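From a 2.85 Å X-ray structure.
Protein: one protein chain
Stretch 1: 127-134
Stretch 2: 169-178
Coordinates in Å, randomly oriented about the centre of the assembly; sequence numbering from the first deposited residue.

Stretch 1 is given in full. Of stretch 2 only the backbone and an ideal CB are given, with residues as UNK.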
# COMPACT_ATOMS: atom_id res chain seq x y z
N LYS A 127 3.58 14.18 13.02
CA LYS A 127 3.05 13.74 14.31
C LYS A 127 2.64 12.27 14.32
O LYS A 127 2.76 11.59 15.34
CB LYS A 127 1.85 14.59 14.72
CG LYS A 127 2.09 15.43 15.95
CD LYS A 127 2.06 14.60 17.22
CE LYS A 127 2.03 15.50 18.44
NZ LYS A 127 2.85 14.97 19.55
N PHE A 128 2.13 11.78 13.18
CA PHE A 128 1.80 10.37 13.03
C PHE A 128 3.03 9.52 13.31
O PHE A 128 2.97 8.57 14.09
CB PHE A 128 1.25 10.07 11.63
CG PHE A 128 0.93 8.63 11.41
CD1 PHE A 128 1.91 7.74 10.97
CD2 PHE A 128 -0.35 8.14 11.65
CE1 PHE A 128 1.61 6.39 10.78
CE2 PHE A 128 -0.65 6.80 11.46
CZ PHE A 128 0.33 5.93 11.02
N LYS A 129 4.15 9.86 12.66
CA LYS A 129 5.42 9.16 12.86
C LYS A 129 5.85 9.21 14.32
O LYS A 129 6.21 8.19 14.89
CB LYS A 129 6.51 9.77 11.97
CG LYS A 129 7.84 9.04 12.06
CD LYS A 129 8.89 9.70 11.18
CE LYS A 129 10.28 9.18 11.49
NZ LYS A 129 11.31 9.85 10.65
N GLU A 130 5.78 10.40 14.91
CA GLU A 130 6.22 10.65 16.28
C GLU A 130 5.54 9.74 17.31
O GLU A 130 6.15 9.37 18.31
CB GLU A 130 5.99 12.12 16.65
CG GLU A 130 6.65 12.55 17.95
CD GLU A 130 5.93 13.69 18.64
OE1 GLU A 130 5.44 14.61 17.95
OE2 GLU A 130 5.85 13.65 19.89
N LYS A 131 4.28 9.39 17.04
CA LYS A 131 3.48 8.64 18.01
C LYS A 131 3.28 7.18 17.63
O LYS A 131 3.10 6.33 18.52
CB LYS A 131 2.13 9.33 18.23
CG LYS A 131 2.21 10.71 18.87
CD LYS A 131 2.37 10.63 20.38
CE LYS A 131 2.45 12.02 21.00
NZ LYS A 131 2.43 11.95 22.49
N ALA A 132 3.31 6.88 16.34
CA ALA A 132 3.12 5.51 15.86
C ALA A 132 4.33 4.61 16.13
O ALA A 132 4.17 3.49 16.59
CB ALA A 132 2.77 5.49 14.37
N VAL A 133 5.53 5.13 15.86
CA VAL A 133 6.79 4.38 16.04
C VAL A 133 6.86 3.64 17.39
O VAL A 133 7.12 2.44 17.41
CB VAL A 133 8.04 5.26 15.80
CG1 VAL A 133 9.31 4.57 16.29
CG2 VAL A 133 8.18 5.61 14.33
N PRO A 134 6.62 4.35 18.52
CA PRO A 134 6.60 3.64 19.81
C PRO A 134 5.44 2.63 19.91
O PRO A 134 5.64 1.51 20.37
CB PRO A 134 6.40 4.76 20.83
CG PRO A 134 6.84 6.00 20.13
CD PRO A 134 6.45 5.80 18.71
N UNK A 169 9.14 4.86 5.76
CA UNK A 169 7.94 4.49 6.51
C UNK A 169 8.18 3.78 7.83
O UNK A 169 9.32 3.61 8.25
CB UNK A 169 7.06 3.59 5.63
N UNK A 170 7.09 3.35 8.47
CA UNK A 170 7.16 2.66 9.76
C UNK A 170 7.86 1.31 9.67
O UNK A 170 8.47 0.86 10.64
CB UNK A 170 5.75 2.47 10.32
N UNK A 171 7.75 0.67 8.51
CA UNK A 171 8.48 -0.56 8.22
C UNK A 171 9.98 -0.39 8.47
O UNK A 171 10.61 -1.24 9.10
CB UNK A 171 8.23 -0.99 6.77
N UNK A 172 10.53 0.72 7.98
CA UNK A 172 11.94 1.05 8.18
C UNK A 172 12.27 1.30 9.65
O UNK A 172 13.41 1.08 10.08
CB UNK A 172 12.31 2.28 7.35
N UNK A 173 11.29 1.77 10.40
CA UNK A 173 11.47 2.07 11.82
C UNK A 173 11.45 0.79 12.66
O UNK A 173 12.21 0.66 13.62
CB UNK A 173 10.38 3.03 12.30
N UNK A 174 10.59 -0.15 12.27
CA UNK A 174 10.48 -1.44 12.95
C UNK A 174 11.70 -2.33 12.77
O UNK A 174 12.01 -3.15 13.65
CB UNK A 174 9.24 -2.18 12.45
N UNK A 175 12.39 -2.19 11.64
CA UNK A 175 13.64 -2.92 11.42
C UNK A 175 14.74 -2.33 12.30
O UNK A 175 15.60 -3.05 12.80
CB UNK A 175 14.05 -2.87 9.95
N UNK A 176 14.68 -1.01 12.51
CA UNK A 176 15.59 -0.34 13.43
C UNK A 176 15.30 -0.72 14.88
O UNK A 176 16.19 -1.22 15.58
CB UNK A 176 15.49 1.18 13.26
N UNK A 177 14.06 -0.49 15.31
CA UNK A 177 13.65 -0.68 16.70
C UNK A 177 13.72 -2.12 17.21
O UNK A 177 14.31 -2.37 18.26
CB UNK A 177 12.22 -0.17 16.87
N UNK A 178 13.13 -3.05 16.47
CA UNK A 178 13.11 -4.44 16.88
C UNK A 178 14.38 -5.19 16.50
O UNK A 178 14.61 -6.31 16.97
CB UNK A 178 11.90 -5.14 16.27

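Position 169 precedes the helix, with an extended psi near -175°, and its ideal CB has nothing of stretch 1 within 5.5 Å. Many residues would suit so open a demand; the deposited one is Gly-169, whose carbonyl O accepts weak hydrogen bonds from the amides of the first turn.

Position 170 has helical angles, and its CA-to-CB bond runs sideways to stretch 1. Ahead lies an apolar hollow formed by the ring of Phe-128, the methyl of Ala-132 and a branch of Val-133. The CB itself is too far away to fill it, so a longer aliphatic chain is called for: leucine, methionine or perhaps isoleucine. It is Leu-170, with chi1 m and chi2 t. Its two methyls spread across the hollow: CD1 lies 3.6 Å from CE1 of Phe-128, at the ring edge, while CD2 lies 3.8 Å from CB of Ala-132 and 3.8 Å from CG2 of Val-133. No polar group is offered here, and the fit rests on apolar packing.

Positions 171 and 172 lie out of reach of stretch 1, which leaves their choice open. Near a helix start, a short polar residue at the first is plausible; it is Asp-171, whose OD1 accepts a hydrogen bond from the backbone N of 172 at 2.8 Å. The second residue, Cys-172, has chi1 m.

Position 173 points toward stretch 1, its ideal CB 4.0 Å from CG2 of Val-133. The extended chain of Lys-129 brings a positive charge nearby. A side chain with an aliphatic stem and an acidic end would answer both features, although glutamine or methionine could also be accommodated. Glu-173 does so: CG packs 3.7 Å from CG2 of Val-133, and OE2 forms a long salt bridge, 3.9 Å from NZ of Lys-129.

Position 174 points sideways, and a large aliphatic residue could turn its end nearer without necessarily touching. Leu-174 behaves this way: CD2 of Leu-174 stops 5.2 Å from the backbone O of Val-133, short of contact. Positions 175 and 176 are out of reach, so stretch 1 scarcely constrains them; they are Ile-175 and Lys-176.

Position 177 again points toward stretch 1, one turn beyond 173, but its ideal CB has no neighbour there within 5.5 Å. A medium-sized side chain, polar or apolar, could approach CG1 of Val-133. Asn-177 does so with chi1 m, placing its amide group beside that methyl in a loose contact.

Position 178 is out of reach and free to vary as far as stretch 1 is concerned; it is Leu-178.

Stretch 2, residues 169-178: GLDCELIKNL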
# COMPACT_ATOMS: atom_id res chain seq x y z
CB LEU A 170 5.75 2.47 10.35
CG LEU A 170 4.94 3.70 10.73
CD1 LEU A 170 3.51 3.29 11.04
CD2 LEU A 170 5.54 4.43 11.92
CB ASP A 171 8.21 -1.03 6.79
CG ASP A 171 8.44 0.07 5.74
OD1 ASP A 171 8.57 1.25 6.12
OD2 ASP A 171 8.50 -0.27 4.54
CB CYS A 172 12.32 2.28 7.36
SG CYS A 172 12.50 1.98 5.59
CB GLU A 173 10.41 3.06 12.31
CG GLU A 173 10.42 4.40 11.58
CD GLU A 173 11.67 5.24 11.83
OE1 GLU A 173 12.26 5.14 12.93
OE2 GLU A 173 12.05 6.01 10.93
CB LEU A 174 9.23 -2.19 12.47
CG LEU A 174 7.88 -1.64 12.92
CD1 LEU A 174 6.77 -2.32 12.13
CD2 LEU A 174 7.68 -1.80 14.42
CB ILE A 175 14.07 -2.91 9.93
CG1 ILE A 175 12.92 -3.35 9.03
CG2 ILE A 175 15.27 -3.82 9.71
CD1 ILE A 175 13.09 -2.98 7.57
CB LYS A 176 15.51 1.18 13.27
CG LYS A 176 16.62 1.77 12.42
CD LYS A 176 16.74 3.27 12.65
CE LYS A 176 18.15 3.75 12.35
NZ LYS A 176 18.36 5.17 12.76
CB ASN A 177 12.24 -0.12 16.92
CG ASN A 177 12.23 1.39 17.08
OD1 ASN A 177 12.81 2.12 16.26
ND2 ASN A 177 11.57 1.88 18.12
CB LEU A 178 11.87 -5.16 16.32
CG LEU A 178 10.60 -5.09 17.18
CD1 LEU A 178 9.98 -3.70 17.16
CD2 LEU A 178 9.59 -6.13 16.72
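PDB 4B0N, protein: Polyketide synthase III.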